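Orotidine 5'-phosphate decarboxylase (Lactobacillus acidophilus, PDB 3TFX) probably catalyses the decarboxylation of orotidine 5'-monophosphate to uridine 5'-monophosphate, the last step of de novo UMP synthesis, as a homodimer. Local coordinates at residues 63-68 / 74-79. Residues are numbered along the deposited sequence; the frame is centred on the assembly and turned at random.
Sequences LKMHDI and NGAKAL
The flat peptide unit joining Gly75 to Ala76 turns one face to the selenium of Met65, modelled as selenomethionine: SE stands above that plane, 3.6 Å from Ala76 N and 3.7 Å from Gly75 C. Because Gly75 has no side chain, selenium can settle directly on the helix backbone. A bend about the CG-SE bond (chi3 -68°) brings CE beside Ala76 CB at 3.9 Å and to 4.1 Å from Leu79 CD1. One turn further along the helix, Leu79 places CG beside its own backbone N (chi1 -57°) and reaches back toward the strand, where its CD1 meets Leu63 CD2 at 4.0 Å. All five touching residues are buried, and the side-chain contacts are apolar. Val89 and Thr87 of the neighbouring strand 86-90 touch Met65 and Leu79, respectively, while Met38 of the second subunit also packs on Met65. Lys64, the predicted proton donor, forms salt bridges with Asp62 and with Asp67 of the second subunit. Strand 63-65 and helix 74-79 run roughly antiparallel (147°), their axes 10.4 Å apart, as in the beta-alpha-beta unit of a TIM barrel; here the strand's C-terminal end, Leu63 to Met65, and the loop after it belong to the predicted substrate site of OMP decarboxylase.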
ATOM      1  N   LEU A  63       1.149   6.092  -1.018  1.00  9.75           N
ATOM      2  CA  LEU A  63       1.450   4.694  -0.698  1.00  9.81           C
ATOM      3  C   LEU A  63       0.238   3.756  -0.787  1.00  9.74           C
ATOM      4  O   LEU A  63       0.393   2.546  -0.589  1.00 10.10           O
ATOM      5  CB  LEU A  63       2.052   4.622   0.706  1.00  9.46           C
ATOM      6  CG  LEU A  63       3.562   4.635   0.961  1.00 10.77           C
ATOM      7  CD1 LEU A  63       4.432   5.162  -0.195  1.00  8.73           C
ATOM      8  CD2 LEU A  63       3.883   5.331   2.303  1.00  9.12           C
ATOM      9  N   LYS A  64      -0.948   4.315  -1.054  1.00  8.87           N
ATOM     10  CA  LYS A  64      -2.191   3.546  -1.306  1.00  9.17           C
ATOM     11  C   LYS A  64      -2.452   2.432  -0.275  1.00  9.54           C
ATOM     12  O   LYS A  64      -2.592   1.252  -0.626  1.00  9.70           O
ATOM     13  CB  LYS A  64      -2.228   2.982  -2.739  1.00  8.88           C
ATOM     14  CG  LYS A  64      -1.984   4.026  -3.838  1.00  8.45           C
ATOM     15  CD  LYS A  64      -2.325   3.492  -5.226  1.00  7.85           C
ATOM     16  CE  LYS A  64      -2.136   4.585  -6.309  1.00  8.18           C
ATOM     17  NZ  LYS A  64      -0.756   5.210  -6.283  1.00  7.58           N
HETATM   18  N   MSE A  65      -2.506   2.801   0.999  1.00  9.99           N
HETATM   19  CA  MSE A  65      -2.609   1.780   2.047  1.00 10.10           C
HETATM   20  C   MSE A  65      -3.841   0.924   1.825  1.00  9.39           C
HETATM   21  O   MSE A  65      -4.925   1.449   1.512  1.00  9.12           O
HETATM   22  CB  MSE A  65      -2.605   2.411   3.429  1.00 10.74           C
HETATM   23  CG  MSE A  65      -1.244   2.944   3.841  1.00 13.24           C
HETATM   24 SE   MSE A  65      -1.351   3.949   5.514  1.00 23.31          SE
HETATM   25  CE  MSE A  65      -2.383   5.482   4.840  1.00 18.36           C
ATOM     26  N   HIS A  66      -3.655  -0.390   1.927  1.00  8.50           N
ATOM     27  CA  HIS A  66      -4.751  -1.348   1.754  1.00  8.39           C
ATOM     28  C   HIS A  66      -4.545  -2.590   2.657  1.00  8.68           C
ATOM     29  O   HIS A  66      -3.870  -3.574   2.281  1.00  8.18           O
ATOM     30  CB  HIS A  66      -4.872  -1.727   0.279  1.00  7.86           C
ATOM     31  CG  HIS A  66      -6.091  -2.528  -0.053  1.00  7.23           C
ATOM     32  ND1 HIS A  66      -6.295  -3.077  -1.298  1.00  6.84           N
ATOM     33  CD2 HIS A  66      -7.152  -2.903   0.699  1.00  7.31           C
ATOM     34  CE1 HIS A  66      -7.446  -3.724  -1.312  1.00  5.82           C
ATOM     35  NE2 HIS A  66      -7.985  -3.633  -0.110  1.00  5.88           N
ATOM     36  N   ASP A  67      -5.139  -2.524   3.845  1.00  8.47           N
ATOM     37  CA  ASP A  67      -4.964  -3.523   4.891  1.00  8.80           C
ATOM     38  C   ASP A  67      -6.195  -3.414   5.812  1.00  9.04           C
ATOM     39  O   ASP A  67      -7.107  -2.636   5.524  1.00  8.57           O
ATOM     40  CB  ASP A  67      -3.643  -3.262   5.640  1.00  8.96           C
ATOM     41  CG  ASP A  67      -3.059  -4.524   6.284  1.00 10.19           C
ATOM     42  OD1 ASP A  67      -3.829  -5.317   6.845  1.00 11.80           O
ATOM     43  OD2 ASP A  67      -1.828  -4.720   6.246  1.00  8.27           O
ATOM     44  N   ILE A  68      -6.232  -4.187   6.897  1.00  9.11           N
ATOM     45  CA  ILE A  68      -7.375  -4.175   7.830  1.00  9.44           C
ATOM     46  C   ILE A  68      -7.440  -2.827   8.581  1.00  9.16           C
ATOM     47  O   ILE A  68      -6.418  -2.175   8.726  1.00  8.57           O
ATOM     48  CB  ILE A  68      -7.360  -5.407   8.807  1.00  9.50           C
ATOM     49  CG1 ILE A  68      -6.206  -5.315   9.815  1.00  9.44           C
ATOM     50  CG2 ILE A  68      -7.266  -6.719   8.013  1.00 10.11           C
ATOM     51  CD1 ILE A  68      -6.262  -6.381  10.911  1.00  9.08           C
ATOM     52  N   ASN A  74      -2.851   2.633  12.206  1.00 10.33           N
ATOM     53  CA  ASN A  74      -1.499   2.819  12.687  1.00 10.29           C
ATOM     54  C   ASN A  74      -0.526   3.230  11.608  1.00 10.11           C
ATOM     55  O   ASN A  74       0.373   4.021  11.872  1.00  9.60           O
ATOM     56  CB  ASN A  74      -1.022   1.572  13.422  1.00 10.47           C
ATOM     57  CG  ASN A  74      -1.709   1.405  14.778  1.00 12.68           C
ATOM     58  OD1 ASN A  74      -1.785   2.352  15.575  1.00 13.34           O
ATOM     59  ND2 ASN A  74      -2.192   0.202  15.049  1.00 11.61           N
ATOM     60  N   GLY A  75      -0.711   2.703  10.395  1.00 10.52           N
ATOM     61  CA  GLY A  75       0.065   3.152   9.229  1.00 10.70           C
ATOM     62  C   GLY A  75      -0.162   4.633   8.965  1.00 11.13           C
ATOM     63  O   GLY A  75       0.791   5.409   8.808  1.00 11.26           O
ATOM     64  N   ALA A  76      -1.431   5.030   8.943  1.00 11.42           N
ATOM     65  CA  ALA A  76      -1.806   6.419   8.661  1.00 11.87           C
ATOM     66  C   ALA A  76      -1.284   7.360   9.745  1.00 12.22           C
ATOM     67  O   ALA A  76      -0.768   8.442   9.437  1.00 12.32           O
ATOM     68  CB  ALA A  76      -3.316   6.550   8.514  1.00 11.40           C
ATOM     69  N   LYS A  77      -1.390   6.928  11.002  1.00 12.09           N
ATOM     70  CA  LYS A  77      -0.851   7.684  12.135  1.00 12.51           C
ATOM     71  C   LYS A  77       0.650   7.921  11.999  1.00 12.48           C
ATOM     72  O   LYS A  77       1.142   9.033  12.212  1.00 11.72           O
ATOM     73  CB  LYS A  77      -1.132   6.947  13.433  1.00 12.60           C
ATOM     74  CG  LYS A  77      -0.919   7.764  14.681  1.00 13.59           C
ATOM     75  CD  LYS A  77      -1.022   6.846  15.889  1.00 14.74           C
ATOM     76  CE  LYS A  77      -0.501   7.513  17.133  1.00 17.17           C
ATOM     77  NZ  LYS A  77      -0.477   6.521  18.257  1.00 19.87           N
ATOM     78  N   ALA A  78       1.366   6.854  11.646  1.00 12.43           N
ATOM     79  CA  ALA A  78       2.795   6.932  11.385  1.00 12.32           C
ATOM     80  C   ALA A  78       3.110   7.964  10.293  1.00 11.95           C
ATOM     81  O   ALA A  78       4.058   8.734  10.425  1.00 11.81           O
ATOM     82  CB  ALA A  78       3.329   5.556  10.992  1.00 12.18           C
ATOM     83  N   LEU A  79       2.314   7.982   9.227  1.00 11.67           N
ATOM     84  CA  LEU A  79       2.539   8.942   8.127  1.00 11.90           C
ATOM     85  C   LEU A  79       2.257  10.403   8.495  1.00 12.07           C
ATOM     86  O   LEU A  79       2.957  11.293   8.010  1.00 11.92           O
ATOM     87  CB  LEU A  79       1.783   8.553   6.847  1.00 10.86           C
ATOM     88  CG  LEU A  79       2.091   7.158   6.286  1.00 10.54           C
ATOM     89  CD1 LEU A  79       1.405   6.915   4.946  1.00  9.98           C
ATOM     90  CD2 LEU A  79       3.604   6.933   6.172  1.00  8.11           C
TER